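Local coordinates for CurJ (Moorea producens 3L, PDB 5TZ6), which catalyses vinylogous dehydration in curacin biosynthesis, as the dehydratase domain of a polyketide synthase module, at the interface of chains A and B. Numbering follows the deposited sequence. Chains: chain A/B, CurJ.

Contact 1: the interface of chains A and B. Residues chain A 16, 18-21; chain B 25, 93, 95, 108.
The turn that follows strand 14-16 of chain A packs against strands 24-30, 90-98 and 103-111 of chain B, in a two-fold symmetric interface of the dehydratase dimer in this crystal. A:Phe16, at the end of its strand, meets B:Phe25 of strand 24-30. The two side chains cross at about a right angle. CZ and CE2 of A:Phe16 form the touching edge: CZ lies by CB and CG of B:Phe25, and CE2 lies above one face of the B:Phe25 ring, off its centre, 3.4 Å from CG of B:Phe25. CG of A:Phe16 is anti to its backbone N (chi1 -179°), which points the ring across to chain B. On the other side of this rim, CE1 of A:Phe16 comes near the amide nitrogen NE2 of B:Gln93, with ring and amide planes 30° apart.

The oxygen of that same amide takes the polar contact. The hydroxyl OG of A:Ser18 donates to OE1 of B:Gln93 at 2.7 Å, tilted somewhat from the carbonyl plane. The C=O...donor angle is 144°. OG of A:Ser18 also accepts a nearly straight bond from the backbone N of A:Leu20, at 3.2 Å. The hydroxyl therefore joins the turn to itself as well as to the partner, and its position is set from both sides. B:Gln93 runs extended beyond CG, which carries its amide out to A:Ser18.

A:Leu20 divides its methyls between two strands. Its CD2 sits 3.7 Å from CG2 of B:Val95, on strand 90-98. The other branch slides past B:Ile108 of strand 103-111, with CD1 of A:Leu20 3.9 Å from CD1 of B:Ile108.

Contact 2: the interface of chains A and B. Residues chain A 93, 108, 110, 128, 131; chain B 18-20.
B:Pro19 and B:Leu20 leave the extended conformation of B:Ser18 and turn the chain after strand 14-18, with phi/psi -55/-20 at B:Pro19, and both side chains reach chain A. There they meet the indole of A:Trp131, which covers the turn. Both residues use the same face of the indole. CB of B:Pro19 stands over the five-membered ring, 3.5 Å from CD1 of A:Trp131. CD1 of B:Leu20 stands over the six-membered ring, 3.4 Å from CZ3 of A:Trp131. Both are CH-pi contacts. With CG held between the backbone N and the carbonyl carbon (chi1 51°), the indole turns one face to B:Pro19 and B:Leu20.

CG and CD of the proline also touch chain A. CD of B:Pro19 approaches CE1 of A:Phe110 at 3.5 Å, the two side chains crossing obliquely. A:Ile128 meets CG and CD of the proline with CG2 and CD1, but this residue is poorly ordered and its contact is less certain. Chain A hides 81 Å² of B:Pro19, more than of any other residue in the patch. CD1 of B:Leu20, beneath the indole, also meets CD1 of A:Ile108 tip to tip, at 3.8 Å.

One polar link borders this apolar group. OG of B:Ser18 donates to the amide oxygen OE1 of A:Gln93 at 2.6 Å, tilted slightly from the carbonyl plane. The same OG accepts from the backbone N of B:Leu20, which braces the turn. The amide carbon CD of A:Gln93 lies in plane at the edge of the A:Phe110 ring, a neighbour that may help hold the amide.

In the fold, the turn of chain B lies against strands 90-99 and 102-110 of chain A and is capped by A:Trp131, just before strand 132-141.

Contact 1: the interface of chains A and B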
# COMPACT_ATOMS: atom_id res chain seq x y z
N PHE A 16 3.32 1.61 -2.20
CA PHE A 16 3.05 0.27 -2.70
C PHE A 16 3.46 0.15 -4.16
O PHE A 16 3.11 1.00 -4.98
CB PHE A 16 1.57 -0.10 -2.57
CG PHE A 16 1.27 -1.49 -3.05
CD1 PHE A 16 1.58 -2.58 -2.26
CD2 PHE A 16 0.74 -1.70 -4.31
CE1 PHE A 16 1.33 -3.87 -2.71
CE2 PHE A 16 0.49 -2.98 -4.76
CZ PHE A 16 0.78 -4.07 -3.96
N SER A 18 4.35 -3.38 -7.09
CA SER A 18 4.23 -4.82 -7.29
C SER A 18 4.73 -5.20 -8.68
O SER A 18 4.51 -4.44 -9.63
CB SER A 18 2.78 -5.29 -7.12
OG SER A 18 2.65 -6.67 -7.42
N PRO A 19 5.41 -6.34 -8.82
CA PRO A 19 5.78 -6.83 -10.15
C PRO A 19 4.59 -6.97 -11.09
O PRO A 19 4.77 -7.01 -12.31
CB PRO A 19 6.42 -8.19 -9.86
CG PRO A 19 6.88 -8.10 -8.45
CD PRO A 19 5.89 -7.22 -7.74
N LEU A 20 3.38 -7.05 -10.54
CA LEU A 20 2.15 -7.22 -11.31
C LEU A 20 1.40 -5.91 -11.51
O LEU A 20 0.22 -5.92 -11.86
CB LEU A 20 1.24 -8.25 -10.65
CG LEU A 20 1.55 -9.71 -10.98
CD1 LEU A 20 3.03 -10.02 -10.75
CD2 LEU A 20 0.67 -10.66 -10.17
N SER A 21 2.06 -4.77 -11.29
CA SER A 21 1.46 -3.46 -11.48
C SER A 21 2.45 -2.55 -12.17
O SER A 21 3.61 -2.47 -11.76
CB SER A 21 1.02 -2.85 -10.15
OG SER A 21 0.40 -1.60 -10.35
N PHE B 25 -4.59 -5.81 -3.75
CA PHE B 25 -3.30 -6.32 -3.33
C PHE B 25 -3.30 -6.53 -1.83
O PHE B 25 -3.82 -5.71 -1.08
CB PHE B 25 -2.17 -5.37 -3.71
CG PHE B 25 -2.01 -5.18 -5.19
CD1 PHE B 25 -2.71 -4.20 -5.86
CD2 PHE B 25 -1.15 -5.99 -5.91
CE1 PHE B 25 -2.55 -4.02 -7.22
CE2 PHE B 25 -0.99 -5.83 -7.27
CZ PHE B 25 -1.69 -4.84 -7.93
N GLN B 93 2.98 -11.17 -1.79
CA GLN B 93 1.79 -10.43 -2.17
C GLN B 93 0.76 -11.38 -2.75
O GLN B 93 1.09 -12.31 -3.49
CB GLN B 93 2.10 -9.34 -3.19
CG GLN B 93 2.99 -8.22 -2.67
CD GLN B 93 3.34 -7.21 -3.74
OE1 GLN B 93 3.32 -7.53 -4.93
NE2 GLN B 93 3.65 -5.99 -3.33
N VAL B 95 -2.39 -11.10 -5.24
CA VAL B 95 -2.90 -10.20 -6.27
C VAL B 95 -4.21 -10.78 -6.77
O VAL B 95 -4.24 -11.91 -7.28
CB VAL B 95 -1.90 -10.00 -7.41
CG1 VAL B 95 -2.39 -8.91 -8.35
CG2 VAL B 95 -0.53 -9.68 -6.86
N ILE B 108 2.58 -14.39 -4.95
CA ILE B 108 3.94 -14.18 -5.42
C ILE B 108 4.81 -13.73 -4.25
O ILE B 108 4.31 -13.35 -3.19
CB ILE B 108 4.01 -13.14 -6.56
CG1 ILE B 108 3.73 -11.75 -6.00
CG2 ILE B 108 3.04 -13.50 -7.69
CD1 ILE B 108 3.92 -10.62 -7.00

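Contact 2: the interface of chains A and B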
# COMPACT_ATOMS: atom_id res chain seq x y z
N GLN A 93 -4.04 9.49 -2.89
CA GLN A 93 -3.05 8.64 -3.53
C GLN A 93 -2.34 9.40 -4.63
O GLN A 93 -2.96 10.21 -5.34
CB GLN A 93 -3.68 7.38 -4.11
CG GLN A 93 -4.27 6.43 -3.10
CD GLN A 93 -4.93 5.24 -3.77
OE1 GLN A 93 -5.34 5.33 -4.93
NE2 GLN A 93 -5.01 4.12 -3.07
N ILE A 108 -4.96 11.87 -6.69
CA ILE A 108 -6.40 11.65 -6.56
C ILE A 108 -6.74 11.45 -5.09
O ILE A 108 -5.87 11.26 -4.25
CB ILE A 108 -6.88 10.43 -7.37
CG1 ILE A 108 -6.42 9.13 -6.70
CG2 ILE A 108 -6.38 10.49 -8.81
CD1 ILE A 108 -6.98 7.89 -7.36
N PHE A 110 -10.34 10.03 -2.37
CA PHE A 110 -11.63 9.38 -2.22
C PHE A 110 -11.90 9.15 -0.74
O PHE A 110 -10.98 9.21 0.09
CB PHE A 110 -11.69 8.05 -3.00
CG PHE A 110 -10.57 7.09 -2.68
CD1 PHE A 110 -9.41 7.09 -3.43
CD2 PHE A 110 -10.68 6.19 -1.63
CE1 PHE A 110 -8.37 6.21 -3.14
CE2 PHE A 110 -9.66 5.30 -1.34
CZ PHE A 110 -8.50 5.31 -2.10
N ILE A 128 -13.96 0.71 -4.70
CA ILE A 128 -14.08 2.16 -4.81
C ILE A 128 -14.74 2.51 -6.14
O ILE A 128 -14.62 1.77 -7.12
CB ILE A 128 -12.70 2.83 -4.67
CG1 ILE A 128 -12.01 2.35 -3.39
CG2 ILE A 128 -12.84 4.35 -4.69
CD1 ILE A 128 -10.51 2.53 -3.40
N TRP A 131 -14.38 9.11 -6.81
CA TRP A 131 -13.03 9.62 -6.59
C TRP A 131 -12.84 10.88 -7.40
O TRP A 131 -13.63 11.20 -8.29
CB TRP A 131 -11.97 8.57 -6.94
CG TRP A 131 -12.14 7.96 -8.30
CD1 TRP A 131 -13.08 7.04 -8.67
CD2 TRP A 131 -11.34 8.21 -9.46
NE1 TRP A 131 -12.91 6.71 -10.00
CE2 TRP A 131 -11.85 7.41 -10.50
CE3 TRP A 131 -10.24 9.03 -9.71
CZ2 TRP A 131 -11.31 7.42 -11.78
CZ3 TRP A 131 -9.70 9.03 -10.98
CH2 TRP A 131 -10.23 8.23 -12.00
N SER B 18 -7.08 0.79 -5.33
CA SER B 18 -7.12 2.14 -5.87
C SER B 18 -8.13 2.23 -7.01
O SER B 18 -8.21 1.30 -7.83
CB SER B 18 -5.74 2.58 -6.37
OG SER B 18 -5.81 3.84 -7.02
N PRO B 19 -8.87 3.32 -7.11
CA PRO B 19 -9.75 3.51 -8.27
C PRO B 19 -9.00 3.40 -9.59
O PRO B 19 -9.62 3.17 -10.64
CB PRO B 19 -10.30 4.93 -8.06
CG PRO B 19 -10.21 5.14 -6.59
CD PRO B 19 -8.98 4.42 -6.14
N LEU B 20 -7.68 3.57 -9.57
CA LEU B 20 -6.86 3.49 -10.77
C LEU B 20 -6.14 2.15 -10.89
O LEU B 20 -5.20 2.02 -11.68
CB LEU B 20 -5.86 4.64 -10.80
CG LEU B 20 -6.43 5.94 -11.36
CD1 LEU B 20 -7.74 6.31 -10.68
CD2 LEU B 20 -5.42 7.07 -11.23

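Contact 1 and contact 2 lie about 17 Å apart, measured between the centres of their C-alpha atoms. They belong to one two-fold symmetric interface with the chains exchanged. Residues 18 to 20, 93 and 108 recur in both, each time on the opposite chain. Contact 1 adds the strand before the turn and its aromatic partner; contact 2 adds the tryptophan-lined side of the receiving surface. Each copy thus lends its N-terminal turn to the other and receives one in return. Such a reciprocal exchange would suit a dehydratase dimer, though the crystal alone does not establish the assembly in solution.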